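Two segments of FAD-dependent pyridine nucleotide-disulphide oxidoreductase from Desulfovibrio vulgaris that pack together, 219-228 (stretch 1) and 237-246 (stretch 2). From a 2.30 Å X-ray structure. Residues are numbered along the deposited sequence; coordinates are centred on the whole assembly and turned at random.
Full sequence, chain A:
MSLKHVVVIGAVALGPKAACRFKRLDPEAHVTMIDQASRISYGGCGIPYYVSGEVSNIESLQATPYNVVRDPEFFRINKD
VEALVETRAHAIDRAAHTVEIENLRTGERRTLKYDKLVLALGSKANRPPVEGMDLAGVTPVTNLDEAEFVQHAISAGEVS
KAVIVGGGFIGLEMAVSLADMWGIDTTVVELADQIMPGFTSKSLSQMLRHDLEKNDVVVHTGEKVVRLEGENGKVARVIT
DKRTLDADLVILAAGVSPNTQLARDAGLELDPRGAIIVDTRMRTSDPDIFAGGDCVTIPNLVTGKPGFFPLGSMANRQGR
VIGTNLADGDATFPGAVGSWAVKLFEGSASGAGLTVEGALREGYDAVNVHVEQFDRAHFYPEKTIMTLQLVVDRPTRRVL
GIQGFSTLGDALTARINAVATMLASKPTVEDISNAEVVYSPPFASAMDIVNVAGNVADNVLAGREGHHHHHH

Stretch 1 219-228: VHTGEKVVRL
Stretch 2, residues 237-246: RVITDKRTLD

Strand 225-228 runs antiparallel to strand 237-240, with 153° between their directions and a closest axial approach of 4.6 Å. Val225 pairs with Thr240 (CA-CA 4.4 Å), Arg227 with Ile239 (CA-CA 5.3 Å) and Leu228 with Val238 (CA-CA 4.6 Å), so the register slips by one residue in a beta bulge at Val226. The phi/psi of Val226, -99/-41°, departs from strand values and turns two successive amides onto one carbonyl: Val226 N and Arg227 N donate to Ile239 O at 2.8 and 3.2 Å. Ile239 N returns a bond to Arg227 O (2.8 Å). Stretch 2 also folds back on itself, Val238 N bonding Leu245 O (2.7 Å), Leu245 N bonding Val238 O (2.9 Å) and Thr240 N bonding Arg243 O (2.8 Å).

Beyond the bulge, Asp241 N donates to Lys224 O (3.0 Å). Asp241 adopts chi1 p (60°), which brings its OD1 to Lys224 N at 3.1 Å, so that Lys224 is held through both its amide and its carbonyl. The Lys224 side chain is extended, all t, and its end leads away.

Glu223 (phi/psi -134/128°; chi1 t, chi2 t, chi3 -27°) starts sideways, but its carboxylate reaches stretch 2. OE2 accepts from Arg243 NE (2.7 Å), in a salt bridge, and from Thr240 OG1 (2.6 Å), while OE1 accepts from Arg243 NH1 (2.8 Å). With chi1 p (73°), Thr240 OG1 also accepts from Lys242 N (3.1 Å) and Arg243 N (2.9 Å), tying the carboxylate to the turn.

Arg243 points toward stretch 1 with chi1 p, chi2 t, chi3 p and chi4 -124°. Its guanidinium meets Glu223 OE2 near its plane and lies flat on His220 (chi1 m, chi2 -65°), centres 3.7 Å apart and planes at 19°. Arg243 CD adds a CH-pi contact, 4.0 Å from the centroid of the His220 ring. One arginine thus uses its edge for charge and a face for stacking.

Lys242, chi1 m and then t throughout, extends its NZ to Gly222 O (3.1 Å). Gly222 has positive phi (51/38°), a conformation that favours glycine.

Val238 (chi1 t) and Leu228 (chi1 m, chi2 t) share a sheet face, with Leu228 CD2 3.7 Å from Val238 CG1; Val225 CG1 lies 4.2 Å from that same Val238 CG1. Arg227 and Ile239 share the other face. Arg227 (p, t, t, chi4 -77°) bends nearer to stretch 2, placing its guanidinium with one face over CG1 of Ile239 (chi1 m, chi2 m).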

ATOM      1  N   VAL A 219     -17.343 -21.555 -17.591  1.00 45.12           N
ATOM      2  CA  VAL A 219     -16.484 -20.651 -18.353  1.00 44.09           C
ATOM      3  C   VAL A 219     -15.990 -21.246 -19.664  1.00 44.29           C
ATOM      4  O   VAL A 219     -15.451 -22.326 -19.691  1.00 44.18           O
ATOM      5  CB  VAL A 219     -15.278 -20.214 -17.500  1.00 43.87           C
ATOM      6  CG1 VAL A 219     -14.419 -19.214 -18.263  1.00 40.64           C
ATOM      7  CG2 VAL A 219     -15.761 -19.626 -16.176  1.00 43.30           C
ATOM      8  N   HIS A 220     -16.153 -20.526 -20.758  1.00 44.82           N
ATOM      9  CA  HIS A 220     -15.606 -20.967 -22.024  1.00 46.17           C
ATOM     10  C   HIS A 220     -14.672 -19.893 -22.508  1.00 46.11           C
ATOM     11  O   HIS A 220     -15.078 -18.732 -22.630  1.00 46.78           O
ATOM     12  CB  HIS A 220     -16.704 -21.217 -23.081  1.00 46.43           C
ATOM     13  CG  HIS A 220     -17.696 -22.276 -22.694  1.00 48.94           C
ATOM     14  ND1 HIS A 220     -17.351 -23.600 -22.531  1.00 50.91           N
ATOM     15  CD2 HIS A 220     -19.026 -22.202 -22.427  1.00 49.94           C
ATOM     16  CE1 HIS A 220     -18.422 -24.290 -22.176  1.00 50.18           C
ATOM     17  NE2 HIS A 220     -19.450 -23.464 -22.106  1.00 47.37           N
ATOM     18  N   THR A 221     -13.431 -20.292 -22.779  1.00 46.41           N
ATOM     19  CA  THR A 221     -12.405 -19.442 -23.379  1.00 46.48           C
ATOM     20  C   THR A 221     -12.043 -19.908 -24.800  1.00 47.25           C
ATOM     21  O   THR A 221     -12.420 -20.996 -25.240  1.00 47.95           O
ATOM     22  CB  THR A 221     -11.132 -19.384 -22.472  1.00 46.67           C
ATOM     23  OG1 THR A 221     -10.698 -20.703 -22.129  1.00 45.44           O
ATOM     24  CG2 THR A 221     -11.433 -18.619 -21.181  1.00 46.10           C
ATOM     25  N   GLY A 222     -11.292 -19.093 -25.522  1.00 47.45           N
ATOM     26  CA  GLY A 222     -11.043 -19.361 -26.911  1.00 47.96           C
ATOM     27  C   GLY A 222     -12.317 -19.637 -27.702  1.00 48.29           C
ATOM     28  O   GLY A 222     -12.305 -20.458 -28.618  1.00 48.75           O
ATOM     29  N   GLU A 223     -13.398 -18.914 -27.382  1.00 48.47           N
ATOM     30  CA  GLU A 223     -14.718 -19.182 -27.941  1.00 48.13           C
ATOM     31  C   GLU A 223     -15.409 -17.914 -28.417  1.00 48.35           C
ATOM     32  O   GLU A 223     -15.517 -16.935 -27.680  1.00 47.54           O
ATOM     33  CB  GLU A 223     -15.560 -19.896 -26.903  1.00 48.57           C
ATOM     34  CG  GLU A 223     -16.850 -20.467 -27.481  1.00 49.15           C
ATOM     35  CD  GLU A 223     -17.400 -21.633 -26.719  1.00 47.96           C
ATOM     36  OE1 GLU A 223     -16.640 -22.369 -26.066  1.00 46.56           O
ATOM     37  OE2 GLU A 223     -18.624 -21.840 -26.820  1.00 51.69           O
ATOM     38  N   LYS A 224     -15.866 -17.947 -29.672  1.00 48.71           N
ATOM     39  CA  LYS A 224     -16.371 -16.768 -30.374  1.00 49.60           C
ATOM     40  C   LYS A 224     -17.888 -16.810 -30.507  1.00 49.17           C
ATOM     41  O   LYS A 224     -18.454 -17.873 -30.759  1.00 50.04           O
ATOM     42  CB  LYS A 224     -15.751 -16.665 -31.782  1.00 50.26           C
ATOM     43  CG  LYS A 224     -16.302 -15.491 -32.618  1.00 53.57           C
ATOM     44  CD  LYS A 224     -15.619 -15.317 -33.995  1.00 58.84           C
ATOM     45  CE  LYS A 224     -15.628 -13.839 -34.454  1.00 61.87           C
ATOM     46  NZ  LYS A 224     -14.687 -13.511 -35.597  1.00 64.15           N
ATOM     47  N   VAL A 225     -18.530 -15.647 -30.382  1.00 48.20           N
ATOM     48  CA  VAL A 225     -19.970 -15.543 -30.547  1.00 47.53           C
ATOM     49  C   VAL A 225     -20.221 -15.405 -32.051  1.00 47.29           C
ATOM     50  O   VAL A 225     -19.676 -14.512 -32.712  1.00 46.37           O
ATOM     51  CB  VAL A 225     -20.605 -14.342 -29.758  1.00 47.43           C
ATOM     52  CG1 VAL A 225     -22.045 -14.147 -30.178  1.00 46.99           C
ATOM     53  CG2 VAL A 225     -20.534 -14.548 -28.266  1.00 44.99           C
ATOM     54  N   VAL A 226     -21.045 -16.306 -32.575  1.00 46.87           N
ATOM     55  CA  VAL A 226     -21.351 -16.344 -34.006  1.00 46.68           C
ATOM     56  C   VAL A 226     -22.682 -15.681 -34.346  1.00 46.54           C
ATOM     57  O   VAL A 226     -22.782 -14.984 -35.358  1.00 47.58           O
ATOM     58  CB  VAL A 226     -21.281 -17.788 -34.549  1.00 46.71           C
ATOM     59  CG1 VAL A 226     -22.180 -17.959 -35.748  1.00 47.48           C
ATOM     60  CG2 VAL A 226     -19.820 -18.132 -34.925  1.00 45.12           C
ATOM     61  N   ARG A 227     -23.696 -15.903 -33.520  1.00 45.99           N
ATOM     62  CA  ARG A 227     -24.932 -15.164 -33.626  1.00 46.19           C
ATOM     63  C   ARG A 227     -25.799 -15.387 -32.367  1.00 45.76           C
ATOM     64  O   ARG A 227     -25.583 -16.332 -31.612  1.00 44.62           O
ATOM     65  CB  ARG A 227     -25.701 -15.560 -34.902  1.00 47.04           C
ATOM     66  CG  ARG A 227     -26.398 -16.909 -34.812  1.00 48.34           C
ATOM     67  CD  ARG A 227     -27.292 -17.248 -36.038  1.00 50.09           C
ATOM     68  NE  ARG A 227     -27.462 -18.694 -36.013  1.00 49.52           N
ATOM     69  CZ  ARG A 227     -26.532 -19.556 -36.405  1.00 47.88           C
ATOM     70  NH1 ARG A 227     -25.402 -19.137 -36.935  1.00 47.90           N
ATOM     71  NH2 ARG A 227     -26.750 -20.849 -36.288  1.00 50.09           N
ATOM     72  N   LEU A 228     -26.743 -14.471 -32.152  1.00 45.65           N
ATOM     73  CA  LEU A 228     -27.799 -14.634 -31.164  1.00 46.35           C
ATOM     74  C   LEU A 228     -29.116 -14.998 -31.878  1.00 47.66           C
ATOM     75  O   LEU A 228     -29.441 -14.437 -32.917  1.00 47.28           O
ATOM     76  CB  LEU A 228     -28.006 -13.367 -30.344  1.00 45.42           C
ATOM     77  CG  LEU A 228     -26.796 -12.750 -29.645  1.00 44.64           C
ATOM     78  CD1 LEU A 228     -27.268 -11.696 -28.596  1.00 43.44           C
ATOM     79  CD2 LEU A 228     -25.900 -13.808 -29.016  1.00 41.13           C
ATOM     80  N   ARG A 237     -31.190 -17.819 -27.440  1.00 46.02           N
ATOM     81  CA  ARG A 237     -30.013 -18.668 -27.604  1.00 45.78           C
ATOM     82  C   ARG A 237     -28.784 -17.867 -28.065  1.00 44.24           C
ATOM     83  O   ARG A 237     -28.892 -16.952 -28.874  1.00 43.78           O
ATOM     84  CB  ARG A 237     -30.303 -19.793 -28.607  1.00 46.45           C
ATOM     85  CG  ARG A 237     -31.405 -20.770 -28.190  1.00 48.67           C
ATOM     86  CD  ARG A 237     -31.714 -21.785 -29.302  1.00 52.37           C
ATOM     87  NE  ARG A 237     -32.262 -21.126 -30.505  1.00 55.92           N
ATOM     88  CZ  ARG A 237     -33.526 -20.704 -30.637  1.00 56.66           C
ATOM     89  NH1 ARG A 237     -33.919 -20.108 -31.766  1.00 58.33           N
ATOM     90  NH2 ARG A 237     -34.406 -20.866 -29.650  1.00 55.96           N
ATOM     91  N   VAL A 238     -27.621 -18.210 -27.521  1.00 42.71           N
ATOM     92  CA  VAL A 238     -26.338 -17.725 -28.063  1.00 41.49           C
ATOM     93  C   VAL A 238     -25.631 -18.858 -28.811  1.00 40.90           C
ATOM     94  O   VAL A 238     -25.390 -19.930 -28.278  1.00 39.66           O
ATOM     95  CB  VAL A 238     -25.387 -17.210 -26.955  1.00 41.19           C
ATOM     96  CG1 VAL A 238     -24.059 -16.696 -27.581  1.00 37.87           C
ATOM     97  CG2 VAL A 238     -26.094 -16.149 -26.090  1.00 39.72           C
ATOM     98  N   ILE A 239     -25.289 -18.620 -30.058  1.00 41.74           N
ATOM     99  CA  ILE A 239     -24.561 -19.645 -30.833  1.00 42.19           C
ATOM    100  C   ILE A 239     -23.131 -19.211 -30.883  1.00 42.19           C
ATOM    101  O   ILE A 239     -22.840 -18.138 -31.368  1.00 41.17           O
ATOM    102  CB  ILE A 239     -25.091 -19.809 -32.306  1.00 41.88           C
ATOM    103  CG1 ILE A 239     -26.632 -19.807 -32.316  1.00 42.60           C
ATOM    104  CG2 ILE A 239     -24.478 -21.071 -32.945  1.00 39.91           C
ATOM    105  CD1 ILE A 239     -27.276 -20.872 -31.389  1.00 40.85           C
ATOM    106  N   THR A 240     -22.253 -20.059 -30.388  1.00 43.80           N
ATOM    107  CA  THR A 240     -20.836 -19.831 -30.510  1.00 45.28           C
ATOM    108  C   THR A 240     -20.310 -20.699 -31.645  1.00 47.23           C
ATOM    109  O   THR A 240     -21.085 -21.460 -32.246  1.00 46.98           O
ATOM    110  CB  THR A 240     -20.104 -20.124 -29.198  1.00 45.31           C
ATOM    111  OG1 THR A 240     -20.049 -21.530 -28.962  1.00 42.68           O
ATOM    112  CG2 THR A 240     -20.803 -19.416 -28.009  1.00 44.72           C
ATOM    113  N   ASP A 241     -19.015 -20.568 -31.952  1.00 48.93           N
ATOM    114  CA  ASP A 241     -18.363 -21.449 -32.938  1.00 50.58           C
ATOM    115  C   ASP A 241     -18.136 -22.870 -32.404  1.00 51.58           C
ATOM    116  O   ASP A 241     -17.637 -23.750 -33.129  1.00 53.09           O
ATOM    117  CB  ASP A 241     -17.038 -20.854 -33.469  1.00 50.86           C
ATOM    118  CG  ASP A 241     -15.975 -20.602 -32.364  1.00 52.42           C
ATOM    119  OD1 ASP A 241     -16.294 -20.652 -31.142  1.00 52.67           O
ATOM    120  OD2 ASP A 241     -14.806 -20.332 -32.738  1.00 54.04           O
ATOM    121  N   LYS A 242     -18.512 -23.109 -31.154  1.00 51.91           N
ATOM    122  CA  LYS A 242     -18.326 -24.412 -30.537  1.00 52.38           C
ATOM    123  C   LYS A 242     -19.592 -25.052 -29.953  1.00 52.53           C
ATOM    124  O   LYS A 242     -19.595 -26.255 -29.685  1.00 52.84           O
ATOM    125  CB  LYS A 242     -17.265 -24.284 -29.449  1.00 52.67           C
ATOM    126  CG  LYS A 242     -15.874 -23.935 -30.021  1.00 54.40           C
ATOM    127  CD  LYS A 242     -14.761 -24.176 -28.999  1.00 57.57           C
ATOM    128  CE  LYS A 242     -13.421 -23.566 -29.462  1.00 60.15           C
ATOM    129  NZ  LYS A 242     -12.339 -23.559 -28.386  1.00 61.09           N
ATOM    130  N   ARG A 243     -20.649 -24.262 -29.727  1.00 51.98           N
ATOM    131  CA  ARG A 243     -21.857 -24.785 -29.099  1.00 51.85           C
ATOM    132  C   ARG A 243     -23.040 -23.840 -29.227  1.00 51.69           C
ATOM    133  O   ARG A 243     -22.921 -22.729 -29.754  1.00 51.27           O
ATOM    134  CB  ARG A 243     -21.604 -25.132 -27.619  1.00 51.70           C
ATOM    135  CG  ARG A 243     -21.669 -23.937 -26.632  1.00 52.86           C
ATOM    136  CD  ARG A 243     -20.777 -24.124 -25.383  1.00 52.29           C
ATOM    137  NE  ARG A 243     -19.356 -24.185 -25.751  1.00 53.83           N
ATOM    138  CZ  ARG A 243     -18.511 -25.180 -25.454  1.00 55.45           C
ATOM    139  NH1 ARG A 243     -17.254 -25.108 -25.854  1.00 56.03           N
ATOM    140  NH2 ARG A 243     -18.887 -26.235 -24.744  1.00 56.55           N
ATOM    141  N   THR A 244     -24.179 -24.317 -28.733  1.00 51.63           N
ATOM    142  CA  THR A 244     -25.397 -23.529 -28.597  1.00 51.87           C
ATOM    143  C   THR A 244     -25.736 -23.435 -27.106  1.00 52.04           C
ATOM    144  O   THR A 244     -25.776 -24.455 -26.413  1.00 51.95           O
ATOM    145  CB  THR A 244     -26.588 -24.165 -29.368  1.00 52.32           C
ATOM    146  OG1 THR A 244     -26.321 -24.117 -30.776  1.00 52.65           O
ATOM    147  CG2 THR A 244     -27.917 -23.424 -29.076  1.00 51.84           C
ATOM    148  N   LEU A 245     -25.945 -22.206 -26.616  1.00 51.73           N
ATOM    149  CA  LEU A 245     -26.296 -21.966 -25.214  1.00 51.65           C
ATOM    150  C   LEU A 245     -27.658 -21.311 -25.175  1.00 51.40           C
ATOM    151  O   LEU A 245     -27.941 -20.383 -25.929  1.00 51.79           O
ATOM    152  CB  LEU A 245     -25.281 -21.029 -24.543  1.00 51.21           C
ATOM    153  CG  LEU A 245     -23.821 -21.485 -24.455  1.00 51.62           C
ATOM    154  CD1 LEU A 245     -22.889 -20.308 -24.317  1.00 50.67           C
ATOM    155  CD2 LEU A 245     -23.627 -22.473 -23.310  1.00 51.14           C
ATOM    156  N   ASP A 246     -28.510 -21.800 -24.300  1.00 51.34           N
ATOM    157  CA  ASP A 246     -29.768 -21.112 -24.035  1.00 51.45           C
ATOM    158  C   ASP A 246     -29.492 -19.894 -23.137  1.00 50.13           C
ATOM    159  O   ASP A 246     -28.821 -20.021 -22.107  1.00 49.83           O
ATOM    160  CB  ASP A 246     -30.784 -22.046 -23.339  1.00 51.80           C
ATOM    161  CG  ASP A 246     -31.267 -23.204 -24.229  1.00 52.57           C
ATOM    162  OD1 ASP A 246     -31.710 -22.970 -25.375  1.00 53.19           O
ATOM    163  OD2 ASP A 246     -31.244 -24.351 -23.739  1.00 55.02           O
TER